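Local coordinates for alpha,alpha-trehalose-phosphate synthase (UDP-forming) (Burkholderia xenovorans, PDB 5V0T), which belongs to glycosyltransferase family 20 of the GT-B clan and holds uridine-5'-diphosphate and 6-O-phosphono-alpha-D-glucopyranose in this structure, at residues A[81-84]-A[85-89]; A[323-326]-A[327-331]; A[383-386]-A[387-391]; A[458-461]-A[462-465]. One frame throughout, in Å; residues are numbered along the deposited sequence.

Interaction 1 (A[81-84]-A[85-89]); sequences DYDQ and YYRGF. With G6P (6-O-phosphono-alpha-D-glucopyranose), chain J.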
loop_
_atom_site.group_PDB
_atom_site.type_symbol
_atom_site.label_atom_id
_atom_site.label_comp_id
_atom_site.label_asym_id
_atom_site.label_seq_id
_atom_site.Cartn_x
_atom_site.Cartn_y
_atom_site.Cartn_z
ATOM N N ASP A 81 -23.901 -4.805 3.895
ATOM C CA ASP A 81 -22.857 -5.090 2.916
ATOM C C ASP A 81 -21.499 -4.590 3.391
ATOM O O ASP A 81 -20.481 -5.283 3.238
ATOM C CB ASP A 81 -23.229 -4.459 1.577
ATOM C CG ASP A 81 -24.466 -5.091 0.975
ATOM O OD1 ASP A 81 -24.822 -6.201 1.418
ATOM O OD2 ASP A 81 -25.079 -4.485 0.075
ATOM N N TYR A 82 -21.468 -3.387 3.967
ATOM C CA TYR A 82 -20.234 -2.855 4.533
ATOM C C TYR A 82 -19.685 -3.777 5.621
ATOM O O TYR A 82 -18.479 -4.065 5.654
ATOM C CB TYR A 82 -20.502 -1.443 5.065
ATOM C CG TYR A 82 -19.381 -0.806 5.854
ATOM C CD1 TYR A 82 -18.269 -0.241 5.216
ATOM C CD2 TYR A 82 -19.447 -0.728 7.238
ATOM C CE1 TYR A 82 -17.246 0.369 5.948
ATOM C CE2 TYR A 82 -18.425 -0.131 7.975
ATOM C CZ TYR A 82 -17.327 0.411 7.327
ATOM O OH TYR A 82 -16.327 1.000 8.080
ATOM N N ASP A 83 -20.560 -4.283 6.495
ATOM C CA ASP A 83 -20.098 -5.130 7.594
ATOM C C ASP A 83 -19.580 -6.476 7.094
ATOM O O ASP A 83 -18.565 -6.974 7.592
ATOM C CB ASP A 83 -21.219 -5.337 8.610
ATOM C CG ASP A 83 -21.437 -4.124 9.503
ATOM O OD1 ASP A 83 -20.488 -3.335 9.695
ATOM O OD2 ASP A 83 -22.562 -3.963 10.015
ATOM N N GLN A 84 -20.245 -7.077 6.103
ATOM C CA GLN A 84 -19.875 -8.435 5.706
ATOM C C GLN A 84 -18.722 -8.435 4.715
ATOM O O GLN A 84 -17.786 -9.233 4.836
ATOM C CB GLN A 84 -21.077 -9.169 5.098
ATOM C CG GLN A 84 -22.193 -9.438 6.079
ATOM C CD GLN A 84 -23.461 -9.993 5.421
ATOM O OE1 GLN A 84 -23.486 -10.311 4.232
ATOM N NE2 GLN A 84 -24.520 -10.098 6.205
ATOM N N TYR A 85 -18.781 -7.547 3.729
ATOM C CA TYR A 85 -17.842 -7.559 2.618
ATOM C C TYR A 85 -16.551 -6.821 2.960
ATOM O O TYR A 85 -15.447 -7.311 2.675
ATOM C CB TYR A 85 -18.526 -6.945 1.396
ATOM C CG TYR A 85 -17.675 -6.159 0.423
ATOM C CD1 TYR A 85 -17.011 -6.798 -0.619
ATOM C CD2 TYR A 85 -17.600 -4.763 0.497
ATOM C CE1 TYR A 85 -16.262 -6.083 -1.541
ATOM C CE2 TYR A 85 -16.844 -4.029 -0.423
ATOM C CZ TYR A 85 -16.188 -4.709 -1.445
ATOM O OH TYR A 85 -15.447 -4.039 -2.374
ATOM N N TYR A 86 -16.663 -5.655 3.587
ATOM C CA TYR A 86 -15.495 -4.807 3.810
ATOM C C TYR A 86 -14.900 -5.002 5.200
ATOM O O TYR A 86 -13.748 -5.435 5.324
ATOM C CB TYR A 86 -15.879 -3.343 3.559
ATOM C CG TYR A 86 -14.814 -2.318 3.905
ATOM C CD1 TYR A 86 -13.806 -1.992 3.001
ATOM C CD2 TYR A 86 -14.832 -1.663 5.129
ATOM C CE1 TYR A 86 -12.827 -1.037 3.322
ATOM C CE2 TYR A 86 -13.875 -0.711 5.456
ATOM C CZ TYR A 86 -12.877 -0.397 4.547
ATOM O OH TYR A 86 -11.934 0.552 4.891
ATOM N N ARG A 87 -15.661 -4.692 6.258
ATOM C CA ARG A 87 -15.157 -4.936 7.607
ATOM C C ARG A 87 -14.970 -6.424 7.871
ATOM O O ARG A 87 -14.088 -6.808 8.647
ATOM C CB ARG A 87 -16.111 -4.356 8.657
ATOM C CG ARG A 87 -16.080 -2.849 8.796
ATOM C CD ARG A 87 -17.015 -2.373 9.911
ATOM N NE ARG A 87 -16.575 -2.795 11.232
ATOM C CZ ARG A 87 -17.234 -3.653 11.999
ATOM N NH1 ARG A 87 -18.373 -4.172 11.571
ATOM N NH2 ARG A 87 -16.753 -3.985 13.194
ATOM N N GLY A 88 -15.792 -7.268 7.243
ATOM C CA GLY A 88 -15.786 -8.692 7.502
ATOM C C GLY A 88 -14.718 -9.413 6.712
ATOM O O GLY A 88 -13.557 -9.455 7.126
ATOM N N PHE A 89 -15.086 -9.972 5.559
ATOM C CA PHE A 89 -14.150 -10.850 4.873
ATOM C C PHE A 89 -12.916 -10.101 4.384
ATOM O O PHE A 89 -11.798 -10.598 4.539
ATOM C CB PHE A 89 -14.827 -11.572 3.713
ATOM C CG PHE A 89 -14.027 -12.725 3.196
ATOM C CD1 PHE A 89 -13.932 -13.908 3.940
ATOM C CD2 PHE A 89 -13.367 -12.638 1.982
ATOM C CE1 PHE A 89 -13.178 -14.976 3.491
ATOM C CE2 PHE A 89 -12.631 -13.708 1.503
ATOM C CZ PHE A 89 -12.530 -14.881 2.264
HETATM C C1 G6P J . -4.033 -0.317 1.204
HETATM C C2 G6P J . -4.903 -1.221 0.346
HETATM C C3 G6P J . -5.932 -0.394 -0.428
HETATM C C4 G6P J . -6.734 0.459 0.558
HETATM C C5 G6P J . -5.776 1.309 1.396
HETATM C C6 G6P J . -6.557 2.206 2.357
HETATM O O1 G6P J . -3.339 0.554 0.320
HETATM O O2 G6P J . -4.068 -1.982 -0.545
HETATM O O3 G6P J . -6.811 -1.308 -1.105
HETATM O O4 G6P J . -7.623 1.337 -0.163
HETATM O O5 G6P J . -4.852 0.459 2.094
HETATM O O6 G6P J . -7.431 1.408 3.174
HETATM P P G6P J . -9.014 1.708 3.172
HETATM O O1P G6P J . -9.198 3.003 3.922
HETATM O O2P G6P J . -9.614 0.498 3.832
HETATM O O3P G6P J . -9.382 1.842 1.712
#
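Tyr82 and Tyr86 stand one helical turn apart on helix 79-98 and point the same way, their rings near parallel but slid so far past each other that they barely overlap, with Tyr82 CE1 3.3 Å from Tyr86 CD2. Each phenol has its own polar partner. Tyr86 OH donates to O2P of 6-O-phosphono-alpha-D-glucopyranose at 2.6 Å, near the plane of its ring, while Tyr82 OH is hydrogen-bonded to Asp317. A long, stiff tyrosine suits both places, since its ring packs against neighbours while the hydroxyl at its far end still finds a polar partner. The backbone that carries them widens into a pi-type turn. Tyr82 O accepts from two amides, Tyr86 N at 3.2 Å and, in a straighter bond, Arg87 N at 2.9 Å; Phe89 N likewise reaches back five residues to Gln84 O at 2.9 Å. The Arg87 chain, bent at its third torsion (chi3 67°), runs past the Tyr82 ring with its CD 3.3 Å from Tyr82 CE2, then turns its NH1 to Asp83 OD1 at 2.9 Å. That salt bridge is not coplanar: the carboxylate is met 60° above its plane. Arg87 NH2 is taken by the carbonyl of Asp317, so the guanidinium is tied on two sides. The amide oxygen of Gln84 and the carboxylate of Asp81 both turn to Arg117, and Tyr85 OH to Asn17. Arg18 and Arg315 also bond to the sugar phosphate, so Tyr86 probably adds a neutral donor to a site whose positive side chains would suit an anionic ligand.

Interaction 2 (A[323-326]-A[327-331]); sequences DIRL and QLEGE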
loop_
_atom_site.group_PDB
_atom_site.type_symbol
_atom_site.label_atom_id
_atom_site.label_comp_id
_atom_site.label_asym_id
_atom_site.label_seq_id
_atom_site.Cartn_x
_atom_site.Cartn_y
_atom_site.Cartn_z
ATOM N N ASP A 323 -6.997 -2.095 18.866
ATOM C CA ASP A 323 -5.985 -2.737 19.706
ATOM C C ASP A 323 -4.583 -2.248 19.361
ATOM O O ASP A 323 -3.812 -1.881 20.250
ATOM C CB ASP A 323 -6.053 -4.265 19.563
ATOM C CG ASP A 323 -7.293 -4.870 20.200
ATOM O OD1 ASP A 323 -7.868 -4.264 21.128
ATOM O OD2 ASP A 323 -7.686 -5.974 19.770
ATOM N N ILE A 324 -4.217 -2.267 18.076
ATOM C CA ILE A 324 -2.856 -1.838 17.734
ATOM C C ILE A 324 -2.667 -0.367 18.069
ATOM O O ILE A 324 -1.566 0.056 18.454
ATOM C CB ILE A 324 -2.507 -2.152 16.254
ATOM C CG1 ILE A 324 -1.063 -1.733 15.905
ATOM C CG2 ILE A 324 -3.486 -1.486 15.262
ATOM C CD1 ILE A 324 0.027 -2.427 16.786
ATOM N N ARG A 325 -3.725 0.443 17.951
ATOM C CA ARG A 325 -3.593 1.841 18.346
ATOM C C ARG A 325 -3.262 1.952 19.828
ATOM O O ARG A 325 -2.343 2.681 20.218
ATOM C CB ARG A 325 -4.870 2.628 18.030
ATOM C CG ARG A 325 -4.824 4.072 18.575
ATOM C CD ARG A 325 -6.205 4.770 18.463
ATOM N NE ARG A 325 -6.170 6.165 18.913
ATOM C CZ ARG A 325 -7.266 6.910 19.040
ATOM N NH1 ARG A 325 -8.451 6.380 18.752
ATOM N NH2 ARG A 325 -7.186 8.178 19.436
ATOM N N LEU A 326 -4.003 1.224 20.673
ATOM C CA LEU A 326 -3.746 1.257 22.108
ATOM C C LEU A 326 -2.325 0.819 22.431
ATOM O O LEU A 326 -1.652 1.431 23.275
ATOM C CB LEU A 326 -4.741 0.362 22.839
ATOM C CG LEU A 326 -6.189 0.829 22.925
ATOM C CD1 LEU A 326 -7.055 -0.310 23.470
ATOM C CD2 LEU A 326 -6.285 2.073 23.825
ATOM N N GLN A 327 -1.861 -0.246 21.782
ATOM C CA GLN A 327 -0.520 -0.733 22.065
ATOM C C GLN A 327 0.514 0.328 21.721
ATOM O O GLN A 327 1.413 0.607 22.524
ATOM C CB GLN A 327 -0.247 -2.031 21.307
ATOM C CG GLN A 327 1.104 -2.639 21.680
ATOM C CD GLN A 327 1.376 -4.000 21.066
ATOM O OE1 GLN A 327 0.767 -4.392 20.062
ATOM N NE2 GLN A 327 2.309 -4.732 21.673
ATOM N N LEU A 328 0.362 0.969 20.558
ATOM C CA LEU A 328 1.341 1.958 20.103
ATOM C C LEU A 328 1.344 3.187 20.995
ATOM O O LEU A 328 2.406 3.761 21.274
ATOM C CB LEU A 328 1.052 2.370 18.662
ATOM C CG LEU A 328 2.129 3.266 18.032
ATOM C CD1 LEU A 328 3.462 2.479 17.980
ATOM C CD2 LEU A 328 1.692 3.740 16.634
ATOM N N GLU A 329 0.163 3.617 21.434
ATOM C CA GLU A 329 0.093 4.791 22.289
ATOM C C GLU A 329 0.781 4.548 23.628
ATOM O O GLU A 329 1.453 5.442 24.152
ATOM C CB GLU A 329 -1.369 5.209 22.445
ATOM C CG GLU A 329 -1.817 5.862 21.137
ATOM C CD GLU A 329 -3.293 6.167 21.021
ATOM O OE1 GLU A 329 -3.633 6.869 20.042
ATOM O OE2 GLU A 329 -4.111 5.699 21.850
ATOM N N GLY A 330 0.652 3.336 24.180
ATOM C CA GLY A 330 1.390 3.010 25.388
ATOM C C GLY A 330 2.894 2.998 25.171
ATOM O O GLY A 330 3.654 3.394 26.053
ATOM N N GLU A 331 3.342 2.538 23.992
ATOM C CA GLU A 331 4.762 2.599 23.641
ATOM C C GLU A 331 5.267 4.038 23.635
ATOM O O GLU A 331 6.309 4.344 24.222
ATOM C CB GLU A 331 5.009 1.955 22.266
ATOM C CG GLU A 331 4.691 0.472 22.195
ATOM C CD GLU A 331 5.695 -0.382 22.965
ATOM O OE1 GLU A 331 6.898 -0.320 22.647
ATOM O OE2 GLU A 331 5.287 -1.111 23.894
HETATM O O HOH W 1 -4.543 9.369 19.649
#
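Helix 319-339 is the connecting helix of a beta-alpha-beta unit between strands 305-310 and 347-350, and on its outer part Arg325 and Glu329 form an i to i+4 salt bridge. The Arg325 chain is extended from CG to NE, with CG trans to the amide nitrogen (chi1 174°), which carries NE across to the Glu329 carboxylate one turn on. There NE donates to Glu329 OE1 at 2.9 Å in a bond of 159° at the hydrogen. The carboxylate oxygen lies in the guanidinium plane, at its edge, and is itself approached on the syn side, though the two planes stand steeply, at 74°. Water 1 closes a second path, accepting from Arg325 NH2 at 2.9 Å and donating to Glu329 OE1 at 2.7 Å. Tyr349 OH is bonded to the same oxygen, so OE1 has three polar partners and links the helix to strand 347-350, the second strand of the unit. Long, flexible, oppositely charged chains suit this outer position, where they can meet one turn apart and still reach water. In the backbone the regular alpha-helical ladder runs on, Glu329 N donating to Arg325 O at 2.9 Å and Leu328 N to Ile324 O at 3.0 Å. Leu328 sends its branched apolar end inward, against Leu278, Leu284, Phe288 and Tyr349. Toward helix 284-297 Gln327 meets Val285, while its OE1 lies 3.9 Å from Ile324 CD1.

Interaction 3 (A[383-386]-A[387-391]); sequences KEYV and SAQDP. With UDP (uridine-5'-diphosphate), chain I.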
loop_
_atom_site.group_PDB
_atom_site.type_symbol
_atom_site.label_atom_id
_atom_site.label_comp_id
_atom_site.label_asym_id
_atom_site.label_seq_id
_atom_site.Cartn_x
_atom_site.Cartn_y
_atom_site.Cartn_z
ATOM N N LYS A 383 9.082 5.222 -1.455
ATOM C CA LYS A 383 9.464 5.809 -2.733
ATOM C C LYS A 383 9.295 7.323 -2.712
ATOM O O LYS A 383 10.111 8.054 -3.290
ATOM C CB LYS A 383 8.650 5.182 -3.870
ATOM C CG LYS A 383 8.928 3.679 -4.018
ATOM C CD LYS A 383 8.315 3.093 -5.283
ATOM C CE LYS A 383 8.770 1.650 -5.487
ATOM N NZ LYS A 383 8.248 1.110 -6.777
ATOM N N GLU A 384 8.248 7.805 -2.031
ATOM C CA GLU A 384 8.030 9.239 -1.871
ATOM C C GLU A 384 9.116 9.888 -1.017
ATOM O O GLU A 384 9.563 11.003 -1.326
ATOM C CB GLU A 384 6.645 9.482 -1.260
ATOM C CG GLU A 384 5.484 9.082 -2.198
ATOM C CD GLU A 384 4.120 9.064 -1.498
ATOM O OE1 GLU A 384 3.116 8.764 -2.169
ATOM O OE2 GLU A 384 4.049 9.341 -0.284
ATOM N N TYR A 385 9.524 9.237 0.079
ATOM C CA TYR A 385 10.591 9.799 0.907
ATOM C C TYR A 385 11.859 10.014 0.085
ATOM O O TYR A 385 12.462 11.092 0.117
ATOM C CB TYR A 385 10.892 8.906 2.128
ATOM C CG TYR A 385 12.118 9.391 2.859
ATOM C CD1 TYR A 385 12.034 10.438 3.771
ATOM C CD2 TYR A 385 13.381 8.851 2.587
ATOM C CE1 TYR A 385 13.181 10.941 4.410
ATOM C CE2 TYR A 385 14.530 9.352 3.216
ATOM C CZ TYR A 385 14.415 10.385 4.132
ATOM O OH TYR A 385 15.539 10.874 4.765
ATOM N N VAL A 386 12.272 9.000 -0.673
ATOM C CA VAL A 386 13.479 9.145 -1.476
ATOM C C VAL A 386 13.303 10.252 -2.510
ATOM O O VAL A 386 14.199 11.082 -2.714
ATOM C CB VAL A 386 13.835 7.804 -2.139
ATOM C CG1 VAL A 386 14.916 8.018 -3.186
ATOM C CG2 VAL A 386 14.272 6.783 -1.079
ATOM N N SER A 387 12.148 10.272 -3.183
ATOM C CA SER A 387 11.887 11.245 -4.243
ATOM C C SER A 387 11.905 12.681 -3.728
ATOM O O SER A 387 12.245 13.599 -4.477
ATOM C CB SER A 387 10.527 10.956 -4.887
ATOM O OG SER A 387 10.515 9.710 -5.561
ATOM N N ALA A 388 11.519 12.894 -2.467
ATOM C CA ALA A 388 11.423 14.249 -1.934
ATOM C C ALA A 388 12.786 14.872 -1.641
ATOM O O ALA A 388 12.869 16.098 -1.484
ATOM C CB ALA A 388 10.581 14.240 -0.648
ATOM N N GLN A 389 13.844 14.062 -1.552
ATOM C CA GLN A 389 15.110 14.534 -1.009
ATOM C C GLN A 389 15.753 15.591 -1.897
ATOM O O GLN A 389 15.611 15.592 -3.125
ATOM C CB GLN A 389 16.089 13.369 -0.811
ATOM C CG GLN A 389 15.623 12.381 0.255
ATOM C CD GLN A 389 15.249 13.093 1.540
ATOM O OE1 GLN A 389 16.093 13.746 2.167
ATOM N NE2 GLN A 389 13.971 13.005 1.923
ATOM N N ASP A 390 16.456 16.509 -1.251
ATOM C CA ASP A 390 17.327 17.436 -1.965
ATOM C C ASP A 390 18.582 16.678 -2.378
ATOM O O ASP A 390 19.317 16.208 -1.506
ATOM C CB ASP A 390 17.666 18.615 -1.064
ATOM C CG ASP A 390 18.628 19.620 -1.699
ATOM O OD1 ASP A 390 19.086 19.438 -2.852
ATOM O OD2 ASP A 390 18.922 20.619 -1.010
ATOM N N PRO A 391 18.860 16.518 -3.674
ATOM C CA PRO A 391 20.052 15.746 -4.065
ATOM C C PRO A 391 21.351 16.343 -3.541
ATOM O O PRO A 391 22.333 15.610 -3.373
ATOM C CB PRO A 391 19.996 15.760 -5.600
ATOM C CG PRO A 391 19.117 16.932 -5.947
ATOM C CD PRO A 391 18.099 16.992 -4.842
HETATM N N1 UDP I . -0.675 9.471 2.764
HETATM C C2 UDP I . -1.335 10.688 2.704
HETATM N N3 UDP I . -1.617 11.256 3.913
HETATM C C4 UDP I . -1.308 10.749 5.156
HETATM C C5 UDP I . -0.618 9.486 5.141
HETATM C C6 UDP I . -0.320 8.907 3.968
HETATM O O2 UDP I . -1.660 11.217 1.655
HETATM O O4 UDP I . -1.628 11.389 6.166
HETATM C "C1'" UDP I . -0.341 8.822 1.492
HETATM C "C2'" UDP I . 1.159 8.635 1.278
HETATM O "O2'" UDP I . 1.717 9.816 0.728
HETATM C "C3'" UDP I . 1.168 7.457 0.301
HETATM C "C4'" UDP I . -0.032 6.625 0.769
HETATM O "O4'" UDP I . -0.893 7.526 1.497
HETATM O "O3'" UDP I . 0.967 7.859 -1.051
HETATM C "C5'" UDP I . 0.302 5.437 1.631
HETATM O "O5'" UDP I . 0.670 4.358 0.749
HETATM P PA UDP I . 1.630 3.195 1.227
HETATM O O1A UDP I . 2.845 3.748 1.944
HETATM O O2A UDP I . 1.906 2.351 0.039
HETATM O O3A UDP I . 0.808 2.388 2.309
HETATM P PB UDP I . -0.706 1.948 2.473
HETATM O O1B UDP I . -1.181 1.731 1.033
HETATM O O2B UDP I . -0.586 0.586 3.190
HETATM O O3B UDP I . -1.493 2.956 3.224
#
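At the ribose end of the uridine-5'-diphosphate pocket stands Glu384, on helix 380-388, whose last turn is held by Lys383 with Ser387 and Tyr385 with Gln389. Glu384 is extended beyond CG and spreads its carboxylate across the ribose diol: O3' of the ligand donates to Glu384 OE1 at 2.6 Å and O2' to Glu384 OE2 at 2.6 Å. Glutamate fits because its two oxygens match two neighbouring hydroxyls, and Arg356, in a salt bridge to OE1, probably steadies its negative charge. The residue before it, Lys383, has its carbonyl O gripped twice from opposite faces of its plane, by Ser387 N at 3.0 Å and Ser387 OG at 2.8 Å, one turn on. A serine hydroxyl within the helix thus finds an acceptor on its own backbone. Just beyond, the Gln389 chain folds back at its second torsion (chi2 -51°), and NE2 donates to Tyr385 O at 3.0 Å, nearly straight at 164°. The same NE2 sits over one face of the Tyr385 ring, offset toward the rim, 3.3 Å from CE1. Phe363 O takes the other bond of NE2, and Gln389 OE1 accepts from Gly395 N, leaving both ends of the amide satisfied. A glutamate carboxylate, here from the middle of helix 380-388, holding the ribose hydroxyls of a nucleotide in the C-terminal Rossmann-like domain, is characteristic of GT-B glycosyltransferases.

Interaction 4 (A[458-461]-A[462-465]); sequences RDNF and MRDL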
loop_
_atom_site.group_PDB
_atom_site.type_symbol
_atom_site.label_atom_id
_atom_site.label_comp_id
_atom_site.label_asym_id
_atom_site.label_seq_id
_atom_site.Cartn_x
_atom_site.Cartn_y
_atom_site.Cartn_z
ATOM N N ARG A 458 1.676 1.284 -15.518
ATOM C CA ARG A 458 0.374 1.200 -16.168
ATOM C C ARG A 458 0.512 0.702 -17.603
ATOM O O ARG A 458 -0.228 -0.190 -18.036
ATOM C CB ARG A 458 -0.318 2.563 -16.123
ATOM C CG ARG A 458 -1.683 2.589 -16.808
ATOM C CD ARG A 458 -2.027 3.998 -17.326
ATOM N NE ARG A 458 -1.074 4.466 -18.330
ATOM C CZ ARG A 458 -0.385 5.604 -18.261
ATOM N NH1 ARG A 458 -0.540 6.435 -17.236
ATOM N NH2 ARG A 458 0.461 5.913 -19.228
ATOM N N ASP A 459 1.459 1.267 -18.362
ATOM C CA ASP A 459 1.636 0.853 -19.753
ATOM C C ASP A 459 2.000 -0.624 -19.855
ATOM O O ASP A 459 1.527 -1.321 -20.763
ATOM C CB ASP A 459 2.710 1.700 -20.441
ATOM C CG ASP A 459 2.270 3.139 -20.671
ATOM O OD1 ASP A 459 1.047 3.400 -20.607
ATOM O OD2 ASP A 459 3.147 3.999 -20.917
ATOM N N ASN A 460 2.852 -1.115 -18.947
ATOM C CA ASN A 460 3.267 -2.514 -19.005
ATOM C C ASN A 460 2.087 -3.445 -18.767
ATOM O O ASN A 460 1.918 -4.439 -19.478
ATOM C CB ASN A 460 4.362 -2.800 -17.979
ATOM C CG ASN A 460 5.696 -2.238 -18.374
ATOM O OD1 ASN A 460 5.937 -1.947 -19.542
ATOM N ND2 ASN A 460 6.579 -2.093 -17.401
ATOM N N PHE A 461 1.277 -3.151 -17.748
ATOM C CA PHE A 461 0.141 -4.016 -17.446
ATOM C C PHE A 461 -0.867 -3.985 -18.583
ATOM O O PHE A 461 -1.360 -5.032 -19.020
ATOM C CB PHE A 461 -0.518 -3.593 -16.129
ATOM C CG PHE A 461 -1.594 -4.532 -15.663
ATOM C CD1 PHE A 461 -2.909 -4.365 -16.080
ATOM C CD2 PHE A 461 -1.282 -5.601 -14.837
ATOM C CE1 PHE A 461 -3.905 -5.242 -15.667
ATOM C CE2 PHE A 461 -2.267 -6.492 -14.408
ATOM C CZ PHE A 461 -3.584 -6.309 -14.821
ATOM N N MET A 462 -1.170 -2.783 -19.084
ATOM C CA MET A 462 -2.152 -2.639 -20.155
ATOM C C MET A 462 -1.670 -3.297 -21.444
ATOM O O MET A 462 -2.469 -3.880 -22.188
ATOM C CB MET A 462 -2.459 -1.154 -20.380
ATOM C CG MET A 462 -3.207 -0.509 -19.212
ATOM S SD MET A 462 -4.801 -1.324 -18.894
ATOM C CE MET A 462 -5.714 -0.709 -20.290
ATOM N N ARG A 463 -0.369 -3.211 -21.727
ATOM C CA ARG A 463 0.174 -3.881 -22.906
ATOM C C ARG A 463 -0.031 -5.387 -22.819
ATOM O O ARG A 463 -0.406 -6.030 -23.805
ATOM C CB ARG A 463 1.663 -3.563 -23.056
ATOM C CG ARG A 463 2.351 -4.355 -24.167
ATOM C CD ARG A 463 3.858 -4.104 -24.218
ATOM N NE ARG A 463 4.181 -2.682 -24.113
ATOM C CZ ARG A 463 4.779 -2.128 -23.059
ATOM N NH1 ARG A 463 5.134 -2.881 -22.024
ATOM N NH2 ARG A 463 5.026 -0.823 -23.042
ATOM N N ASP A 464 0.210 -5.966 -21.643
ATOM C CA ASP A 464 0.034 -7.404 -21.480
ATOM C C ASP A 464 -1.437 -7.789 -21.486
ATOM O O ASP A 464 -1.790 -8.865 -21.986
ATOM C CB ASP A 464 0.703 -7.867 -20.183
ATOM C CG ASP A 464 2.218 -7.904 -20.294
ATOM O OD1 ASP A 464 2.711 -7.923 -21.436
ATOM O OD2 ASP A 464 2.914 -7.942 -19.255
ATOM N N LEU A 465 -2.303 -6.932 -20.936
ATOM C CA LEU A 465 -3.726 -7.251 -20.866
ATOM C C LEU A 465 -4.359 -7.256 -22.251
ATOM O O LEU A 465 -5.195 -8.114 -22.556
ATOM C CB LEU A 465 -4.438 -6.254 -19.943
ATOM C CG LEU A 465 -5.961 -6.350 -19.774
ATOM C CD1 LEU A 465 -6.393 -7.776 -19.453
ATOM C CD2 LEU A 465 -6.415 -5.404 -18.667
HETATM O O HOH W 2 6.140 0.418 -21.012
#
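With CG opposite its own amide nitrogen (chi1 173°) and the chain bent back at chi3 (-45°), Arg463 brings its guanidinium beside the amide of Asn460, whose CG lies opposite the carbonyl carbon. Both belong to helix 454-466, at the C-terminal end of the modelled chain; it packs on strands 135-139 and 191-194 of the large mixed sheet, the N-terminal half of the GT-B fold, as the final helix of such enzymes crosses back to do. The polar pair lies on the outer side of the helix. Arg463 NH1 donates to Asn460 OD1 at 2.8 Å in a nearly straight bond, and the oxygen lies in the guanidinium plane although the amide itself is turned 59° from it. Arginine is well suited here, since its many N-H groups serve neighbours at its edge while one flat face rests over the carbonyl of Asp459, whose O is 4.0 Å above the plane. That same Asp459 O takes the helical bond of Arg463 N at 2.8 Å. Inward, Phe461 CE1 meets Leu465 CD2 at 3.9 Å, an aromatic and an aliphatic chain crossing obliquely against Leu191. The Phe461 ring also stacks on Trp137 and meets Tyr237 edge-to-face, while Asp464 reaches Tyr237 OH with its carboxylate. One turn before Met462, Arg458 NH2 bridges to the adjacent Asp459 OD1 at 2.9 Å, and Arg458 NH1 to Glu42. Water 2 closes the outer ring, donating to Asn460 OD1 at 2.8 Å and accepting from Arg463 NH2 at 2.6 Å.

Overall arrangement
The four contacts are separate turns of four helices, met in series along the chain. Interactions 1 and 3 belong to the ligand sites: each holds one pocket residue, Tyr86 for 6-O-phosphono-alpha-D-glucopyranose and Glu384 for uridine-5'-diphosphate. Their centres lie about 37 Å apart on opposite sides of the chain's centre, yet each of these two side chains is only about 11 Å from the other's ligand. Interaction 2 does not touch either ligand, Ile324 lying about 13 Å from uridine-5'-diphosphate. Interactions 2 and 4, centres about 41 Å apart, also lie on opposite sides of the chain's centre. Interaction 3 is the nearest to interaction 4, and interactions 1 and 2 are as close, each pair about 11 Å between nearest atoms.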